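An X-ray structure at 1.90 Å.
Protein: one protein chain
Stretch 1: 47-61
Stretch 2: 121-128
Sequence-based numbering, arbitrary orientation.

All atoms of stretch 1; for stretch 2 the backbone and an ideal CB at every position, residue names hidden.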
ATOM      1  N   ILE A  47      12.655  -3.963  -2.119  1.00 28.08           N
ATOM      2  CA  ILE A  47      12.238  -2.740  -1.448  1.00 24.55           C
ATOM      3  C   ILE A  47      13.404  -1.768  -1.410  1.00 26.67           C
ATOM      4  O   ILE A  47      14.546  -2.147  -1.135  1.00 27.43           O
ATOM      5  CB  ILE A  47      11.719  -3.056  -0.036  1.00 23.96           C
ATOM      6  CG1 ILE A  47      10.507  -3.990  -0.118  1.00 27.41           C
ATOM      7  CG2 ILE A  47      11.346  -1.778   0.684  1.00 25.92           C
ATOM      8  CD1 ILE A  47      10.151  -4.620   1.201  1.00 26.89           C
ATOM      9  N   HIS A  48      13.117  -0.507  -1.709  1.00 25.61           N
ATOM     10  CA  HIS A  48      14.123   0.548  -1.693  1.00 25.69           C
ATOM     11  C   HIS A  48      14.761   0.674  -0.306  1.00 21.86           C
ATOM     12  O   HIS A  48      14.123   0.429   0.721  1.00 22.43           O
ATOM     13  CB  HIS A  48      13.453   1.855  -2.125  1.00 23.63           C
ATOM     14  CG  HIS A  48      14.388   3.003  -2.344  1.00 25.11           C
ATOM     15  ND1 HIS A  48      14.908   3.752  -1.307  1.00 21.44           N
ATOM     16  CD2 HIS A  48      14.847   3.569  -3.484  1.00 24.54           C
ATOM     17  CE1 HIS A  48      15.669   4.712  -1.800  1.00 24.27           C
ATOM     18  NE2 HIS A  48      15.650   4.623  -3.118  1.00 22.75           N
ATOM     19  N   SER A  49      16.047   1.050  -0.285  1.00 22.44           N
ATOM     20  CA  SER A  49      16.788   1.119   0.973  1.00 22.33           C
ATOM     21  C   SER A  49      16.118   2.049   1.975  1.00 22.69           C
ATOM     22  O   SER A  49      16.160   1.799   3.187  1.00 23.33           O
ATOM     23  CB  SER A  49      18.223   1.591   0.718  1.00 23.02           C
ATOM     24  OG  SER A  49      18.214   2.788  -0.043  1.00 22.72           O
ATOM     25  N   GLY A  50      15.504   3.134   1.495  1.00 22.47           N
ATOM     26  CA  GLY A  50      14.879   4.082   2.408  1.00 23.67           C
ATOM     27  C   GLY A  50      13.685   3.494   3.140  1.00 23.52           C
ATOM     28  O   GLY A  50      13.464   3.783   4.323  1.00 24.24           O
ATOM     29  N   THR A  51      12.884   2.684   2.443  1.00 23.16           N
ATOM     30  CA  THR A  51      11.774   2.001   3.107  1.00 23.00           C
ATOM     31  C   THR A  51      12.279   0.884   4.019  1.00 22.49           C
ATOM     32  O   THR A  51      11.804   0.740   5.152  1.00 25.83           O
ATOM     33  CB  THR A  51      10.782   1.477   2.058  1.00 24.40           C
ATOM     34  OG1 THR A  51      10.194   2.602   1.389  1.00 22.07           O
ATOM     35  CG2 THR A  51       9.652   0.663   2.723  1.00 21.12           C
ATOM     36  N   GLN A  52      13.265   0.111   3.566  1.00 24.07           N
ATOM     37  CA  GLN A  52      13.838  -0.923   4.426  1.00 25.64           C
ATOM     38  C   GLN A  52      14.380  -0.318   5.716  1.00 27.96           C
ATOM     39  O   GLN A  52      14.087  -0.800   6.819  1.00 28.85           O
ATOM     40  CB  GLN A  52      14.938  -1.684   3.675  1.00 28.71           C
ATOM     41  CG  GLN A  52      14.428  -2.513   2.502  1.00 27.06           C
ATOM     42  CD  GLN A  52      15.348  -3.680   2.176  1.00 28.14           C
ATOM     43  OE1 GLN A  52      15.777  -4.412   3.063  1.00 30.17           O
ATOM     44  NE2 GLN A  52      15.650  -3.854   0.904  1.00 28.27           N
ATOM     45  N   SER A  53      15.163   0.756   5.595  1.00 25.43           N
ATOM     46  CA  SER A  53      15.732   1.400   6.775  1.00 27.41           C
ATOM     47  C   SER A  53      14.644   1.881   7.724  1.00 31.02           C
ATOM     48  O   SER A  53      14.741   1.696   8.946  1.00 29.01           O
ATOM     49  CB  SER A  53      16.619   2.567   6.349  1.00 30.05           C
ATOM     50  OG  SER A  53      17.091   3.263   7.488  1.00 38.80           O
ATOM     51  N   ILE A  54      13.601   2.507   7.183  1.00 26.62           N
ATOM     52  CA  ILE A  54      12.505   2.971   8.022  1.00 27.31           C
ATOM     53  C   ILE A  54      11.869   1.805   8.767  1.00 27.35           C
ATOM     54  O   ILE A  54      11.630   1.882   9.980  1.00 31.40           O
ATOM     55  CB  ILE A  54      11.476   3.739   7.172  1.00 28.33           C
ATOM     56  CG1 ILE A  54      11.749   5.229   7.301  1.00 29.06           C
ATOM     57  CG2 ILE A  54      10.061   3.393   7.575  1.00 30.15           C
ATOM     58  CD1 ILE A  54      11.611   5.749   8.721  1.00 27.50           C
ATOM     59  N   LEU A  55      11.593   0.701   8.060  1.00 30.71           N
ATOM     60  CA  LEU A  55      10.892  -0.414   8.690  1.00 29.64           C
ATOM     61  C   LEU A  55      11.748  -1.054   9.779  1.00 35.34           C
ATOM     62  O   LEU A  55      11.234  -1.438  10.839  1.00 36.49           O
ATOM     63  CB  LEU A  55      10.477  -1.451   7.637  1.00 29.81           C
ATOM     64  CG  LEU A  55       9.480  -1.051   6.526  1.00 28.34           C
ATOM     65  CD1 LEU A  55       9.396  -2.132   5.464  1.00 27.80           C
ATOM     66  CD2 LEU A  55       8.084  -0.743   7.065  1.00 25.50           C
ATOM     67  N   LYS A  56      13.057  -1.175   9.541  1.00 35.85           N
ATOM     68  CA  LYS A  56      13.944  -1.701  10.573  1.00 34.49           C
ATOM     69  C   LYS A  56      13.949  -0.790  11.794  1.00 35.73           C
ATOM     70  O   LYS A  56      13.842  -1.260  12.932  1.00 43.09           O
ATOM     71  CB  LYS A  56      15.361  -1.868  10.021  1.00 32.82           C
ATOM     72  CG  LYS A  56      15.535  -2.959   8.963  1.00 38.15           C
ATOM     73  CD  LYS A  56      17.034  -3.246   8.772  1.00 42.59           C
ATOM     74  CE  LYS A  56      17.339  -4.080   7.541  1.00 43.59           C
ATOM     75  NZ  LYS A  56      18.281  -3.384   6.613  1.00 41.01           N
ATOM     76  N   THR A  57      14.050   0.525  11.566  1.00 34.83           N
ATOM     77  CA  THR A  57      14.111   1.488  12.665  1.00 32.45           C
ATOM     78  C   THR A  57      12.901   1.368  13.579  1.00 38.18           C
ATOM     79  O   THR A  57      13.022   1.473  14.808  1.00 35.32           O
ATOM     80  CB  THR A  57      14.212   2.906  12.105  1.00 31.85           C
ATOM     81  OG1 THR A  57      15.461   3.064  11.435  1.00 32.22           O
ATOM     82  CG2 THR A  57      14.100   3.945  13.211  1.00 35.87           C
ATOM     83  N   TYR A  58      11.721   1.155  13.004  1.00 37.90           N
ATOM     84  CA  TYR A  58      10.513   1.028  13.795  1.00 36.38           C
ATOM     85  C   TYR A  58      10.150  -0.428  14.069  1.00 38.21           C
ATOM     86  O   TYR A  58       9.054  -0.699  14.566  1.00 39.26           O
ATOM     87  CB  TYR A  58       9.368   1.778  13.107  1.00 35.35           C
ATOM     88  CG  TYR A  58       9.588   3.276  13.155  1.00 33.00           C
ATOM     89  CD1 TYR A  58       9.275   4.002  14.296  1.00 32.91           C
ATOM     90  CD2 TYR A  58      10.142   3.956  12.080  1.00 32.24           C
ATOM     91  CE1 TYR A  58       9.488   5.370  14.360  1.00 38.63           C
ATOM     92  CE2 TYR A  58      10.355   5.328  12.128  1.00 31.74           C
ATOM     93  CZ  TYR A  58      10.034   6.028  13.277  1.00 34.73           C
ATOM     94  OH  TYR A  58      10.238   7.389  13.353  1.00 39.44           O
ATOM     95  N   GLN A  59      11.057  -1.362  13.781  1.00 41.31           N
ATOM     96  CA  GLN A  59      10.864  -2.775  14.107  1.00 41.37           C
ATOM     97  C   GLN A  59       9.565  -3.301  13.497  1.00 42.36           C
ATOM     98  O   GLN A  59       8.738  -3.928  14.165  1.00 42.20           O
ATOM     99  CB  GLN A  59      10.884  -2.995  15.622  1.00 46.24           C
ATOM    100  CG  GLN A  59      12.095  -2.407  16.328  1.00 46.43           C
ATOM    101  CD  GLN A  59      12.103  -2.722  17.812  1.00 54.07           C
ATOM    102  OE1 GLN A  59      11.883  -1.842  18.648  1.00 58.53           O
ATOM    103  NE2 GLN A  59      12.359  -3.984  18.148  1.00 57.47           N
ATOM    104  N   ILE A  60       9.376  -3.020  12.216  1.00 40.38           N
ATOM    105  CA  ILE A  60       8.216  -3.496  11.479  1.00 37.03           C
ATOM    106  C   ILE A  60       8.684  -4.640  10.594  1.00 35.37           C
ATOM    107  O   ILE A  60       9.490  -4.442   9.676  1.00 35.57           O
ATOM    108  CB  ILE A  60       7.563  -2.369  10.670  1.00 34.27           C
ATOM    109  CG1 ILE A  60       7.076  -1.293  11.637  1.00 33.09           C
ATOM    110  CG2 ILE A  60       6.423  -2.915   9.815  1.00 31.77           C
ATOM    111  CD1 ILE A  60       6.066  -0.384  11.078  1.00 35.10           C
ATOM    112  N   ASN A  61       8.206  -5.845  10.892  1.00 34.76           N
ATOM    113  CA  ASN A  61       8.601  -7.009  10.115  1.00 38.56           C
ATOM    114  C   ASN A  61       8.238  -6.805   8.653  1.00 37.65           C
ATOM    115  O   ASN A  61       7.228  -6.170   8.332  1.00 36.75           O
ATOM    116  CB  ASN A  61       7.922  -8.271  10.651  1.00 39.45           C
ATOM    117  CG  ASN A  61       8.376  -8.632  12.056  1.00 45.44           C
ATOM    118  OD1 ASN A  61       9.425  -8.181  12.518  1.00 51.16           O
ATOM    119  ND2 ASN A  61       7.585  -9.452  12.742  1.00 45.32           N
ATOM    120  N   UNK A 121      12.581  11.963   2.243  1.00 24.17           N
ATOM    121  CA  UNK A 121      12.241  12.035   3.664  1.00 20.94           C
ATOM    122  C   UNK A 121      11.359  10.836   4.010  1.00 21.42           C
ATOM    123  O   UNK A 121      10.128  10.927   4.059  1.00 21.74           O
ATOM    124  CB  UNK A 121      11.536  13.351   4.001  1.00 20.94           C
ATOM    125  N   UNK A 122      11.999   9.697   4.273  1.00 23.04           N
ATOM    126  CA  UNK A 122      11.239   8.485   4.558  1.00 23.55           C
ATOM    127  C   UNK A 122      10.631   8.496   5.955  1.00 25.02           C
ATOM    128  O   UNK A 122       9.721   7.707   6.225  1.00 23.81           O
ATOM    129  CB  UNK A 122      12.137   7.256   4.397  1.00 23.55           C
ATOM    130  N   UNK A 123      11.111   9.370   6.840  1.00 21.67           N
ATOM    131  CA  UNK A 123      10.462   9.561   8.133  1.00 24.67           C
ATOM    132  C   UNK A 123       9.080  10.183   7.967  1.00 22.55           C
ATOM    133  O   UNK A 123       8.100   9.696   8.542  1.00 24.18           O
ATOM    134  CB  UNK A 123      11.328  10.438   9.039  1.00 24.67           C
ATOM    135  N   UNK A 124       8.988  11.273   7.197  1.00 23.21           N
ATOM    136  CA  UNK A 124       7.688  11.853   6.862  1.00 26.26           C
ATOM    137  C   UNK A 124       6.776  10.812   6.228  1.00 27.78           C
ATOM    138  O   UNK A 124       5.590  10.719   6.568  1.00 24.73           O
ATOM    139  CB  UNK A 124       7.860  13.046   5.919  1.00 26.26           C
ATOM    140  N   UNK A 125       7.323  10.020   5.296  1.00 24.34           N
ATOM    141  CA  UNK A 125       6.549   8.967   4.643  1.00 21.99           C
ATOM    142  C   UNK A 125       6.011   7.982   5.667  1.00 24.83           C
ATOM    143  O   UNK A 125       4.827   7.615   5.643  1.00 25.69           O
ATOM    144  CB  UNK A 125       7.403   8.235   3.605  1.00 21.99           C
ATOM    145  N   UNK A 126       6.875   7.535   6.574  1.00 22.81           N
ATOM    146  CA  UNK A 126       6.447   6.559   7.563  1.00 23.34           C
ATOM    147  C   UNK A 126       5.316   7.112   8.415  1.00 23.17           C
ATOM    148  O   UNK A 126       4.299   6.441   8.619  1.00 27.78           O
ATOM    149  CB  UNK A 126       7.623   6.143   8.449  1.00 23.34           C
ATOM    150  N   UNK A 127       5.471   8.339   8.921  1.00 24.31           N
ATOM    151  CA  UNK A 127       4.444   8.899   9.799  1.00 25.37           C
ATOM    152  C   UNK A 127       3.103   9.006   9.080  1.00 24.79           C
ATOM    153  O   UNK A 127       2.054   8.715   9.664  1.00 24.74           O
ATOM    154  CB  UNK A 127       4.875  10.274  10.312  1.00 25.37           C
ATOM    155  N   UNK A 128       3.114   9.417   7.809  1.00 22.06           N
ATOM    156  CA  UNK A 128       1.854   9.547   7.071  1.00 25.88           C
ATOM    157  C   UNK A 128       1.274   8.194   6.686  1.00 24.51           C
ATOM    158  O   UNK A 128       0.045   8.031   6.643  1.00 23.88           O
ATOM    159  CB  UNK A 128       2.065  10.392   5.813  1.00 25.88           C
TER

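Position 121 lies just before a helix, and nothing of stretch 1 comes within 5.5 Å of its CB. The free backbone NH groups of the first helical turn call for a short acceptor: Asp, Asn, Ser or Thr. The residue is Asp121, whose OD1 accepts from the backbone N of position 124 at 3.0 Å, capping the helix.

Position 122 points its CB toward stretch 1, 3.6 Å from Ile54 CG1 and 3.7 Å from Gly50 O. Gly50 has no side chain, so a bare patch of backbone lies open between His48 and Ile54. A flat, apolar group would use it best, though Leu or Met might also serve. It is Phe122. Gly50 CA sits 3.5 Å from the ring centroid, almost on the ring normal, in a CH-pi contact; an ideal CB on Gly50 would fall 2.3 Å from Phe122 CE1, so this approach requires glycine. The His48 ring is nearly parallel but slid aside, its ND1 3.7 Å from Phe122 CZ.

At position 123 CB points sideways, 4.7 Å from Ile54 CD1 and 5.4 Å from Tyr58 OH. A polar chain long enough to turn back could meet that hydroxyl; Glu, Gln or a longer basic residue are candidates. Glu123 does so: with chi2 in p, its OE1 accepts from Tyr58 OH at 2.7 Å, near the plane of the tyrosine ring.

Position 124 points away, so many helix-compatible residues would suit; it is Glu124, extended with chi1 and chi2 both t.

Position 125 points toward stretch 1 but finds no atom of it within 5.5 Å, so Ala, Ser, Thr or Val could all stand here. In Thr125, OG1 donates to Asp121 O one turn back, at 3.1 Å.

Position 126 again faces stretch 1, its CB 3.8 Å from Ile54 CG2 and 4.7 Å from Tyr58 CE2. With isoleucines and an aromatic ring within reach, a large apolar or aromatic side chain is favoured: Phe, Tyr, Leu or Met. Tyr126 is found, and its ring forms an offset stack with Tyr58, centroids 4.0 Å apart and planes at 11°. Ile60 CD1 meets the ring edge, 3.6 Å from Tyr126 CE1, while Ile54 CG2 lies 3.7 Å from Tyr126 CD1.

Position 127 points sideways, and a long polar chain could reach toward Tyr58. Gln127 folds back with chi1 and chi2 both m; its NE2 donates to Glu123 OE2 at 2.6 Å, linking it to the carboxylate that holds Tyr58.

Position 128 is out of reach, leaving the choice open; it is Leu128.

Stretch 2 121-128: DFEETYQL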
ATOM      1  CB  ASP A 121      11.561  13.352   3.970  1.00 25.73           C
ATOM      2  CG  ASP A 121      11.358  13.566   5.442  1.00 23.82           C
ATOM      3  OD1 ASP A 121      11.496  12.598   6.218  1.00 22.98           O
ATOM      4  OD2 ASP A 121      11.068  14.713   5.820  1.00 29.68           O
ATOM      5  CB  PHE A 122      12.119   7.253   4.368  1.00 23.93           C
ATOM      6  CG  PHE A 122      12.443   6.981   2.930  1.00 25.25           C
ATOM      7  CD1 PHE A 122      13.466   7.670   2.299  1.00 21.54           C
ATOM      8  CD2 PHE A 122      11.694   6.068   2.198  1.00 22.20           C
ATOM      9  CE1 PHE A 122      13.759   7.425   0.962  1.00 25.79           C
ATOM     10  CE2 PHE A 122      11.978   5.826   0.863  1.00 23.16           C
ATOM     11  CZ  PHE A 122      13.007   6.512   0.245  1.00 22.82           C
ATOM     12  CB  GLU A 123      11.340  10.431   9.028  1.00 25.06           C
ATOM     13  CG  GLU A 123      10.646  10.936  10.283  1.00 28.25           C
ATOM     14  CD  GLU A 123      10.351   9.837  11.277  1.00 28.46           C
ATOM     15  OE1 GLU A 123      10.914   8.736  11.135  1.00 26.96           O
ATOM     16  OE2 GLU A 123       9.556  10.078  12.208  1.00 30.58           O
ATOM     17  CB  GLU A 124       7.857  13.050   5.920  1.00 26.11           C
ATOM     18  CG  GLU A 124       6.510  13.676   5.455  1.00 32.08           C
ATOM     19  CD  GLU A 124       6.670  14.917   4.561  1.00 35.92           C
ATOM     20  OE1 GLU A 124       7.477  14.895   3.599  1.00 35.94           O
ATOM     21  OE2 GLU A 124       5.980  15.927   4.821  1.00 46.79           O
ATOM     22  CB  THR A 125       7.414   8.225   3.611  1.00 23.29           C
ATOM     23  OG1 THR A 125       7.977   9.158   2.682  1.00 22.70           O
ATOM     24  CG2 THR A 125       6.582   7.192   2.849  1.00 20.54           C
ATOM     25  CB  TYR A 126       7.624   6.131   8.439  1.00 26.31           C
ATOM     26  CG  TYR A 126       7.180   5.279   9.599  1.00 25.84           C
ATOM     27  CD1 TYR A 126       6.859   3.948   9.419  1.00 24.90           C
ATOM     28  CD2 TYR A 126       7.049   5.821  10.874  1.00 29.67           C
ATOM     29  CE1 TYR A 126       6.419   3.172  10.471  1.00 29.54           C
ATOM     30  CE2 TYR A 126       6.614   5.044  11.934  1.00 31.08           C
ATOM     31  CZ  TYR A 126       6.300   3.723  11.721  1.00 28.13           C
ATOM     32  OH  TYR A 126       5.876   2.946  12.768  1.00 35.11           O
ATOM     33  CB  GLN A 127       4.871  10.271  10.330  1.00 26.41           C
ATOM     34  CG  GLN A 127       6.166  10.283  11.152  1.00 27.54           C
ATOM     35  CD  GLN A 127       6.098   9.398  12.395  1.00 34.12           C
ATOM     36  OE1 GLN A 127       5.016   9.096  12.910  1.00 33.30           O
ATOM     37  NE2 GLN A 127       7.261   8.980  12.883  1.00 36.63           N
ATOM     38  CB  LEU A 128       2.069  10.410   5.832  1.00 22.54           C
ATOM     39  CG  LEU A 128       2.423  11.832   6.248  1.00 31.28           C
ATOM     40  CD1 LEU A 128       2.917  12.648   5.073  1.00 36.43           C
ATOM     41  CD2 LEU A 128       1.208  12.481   6.898  1.00 29.95           C
TER
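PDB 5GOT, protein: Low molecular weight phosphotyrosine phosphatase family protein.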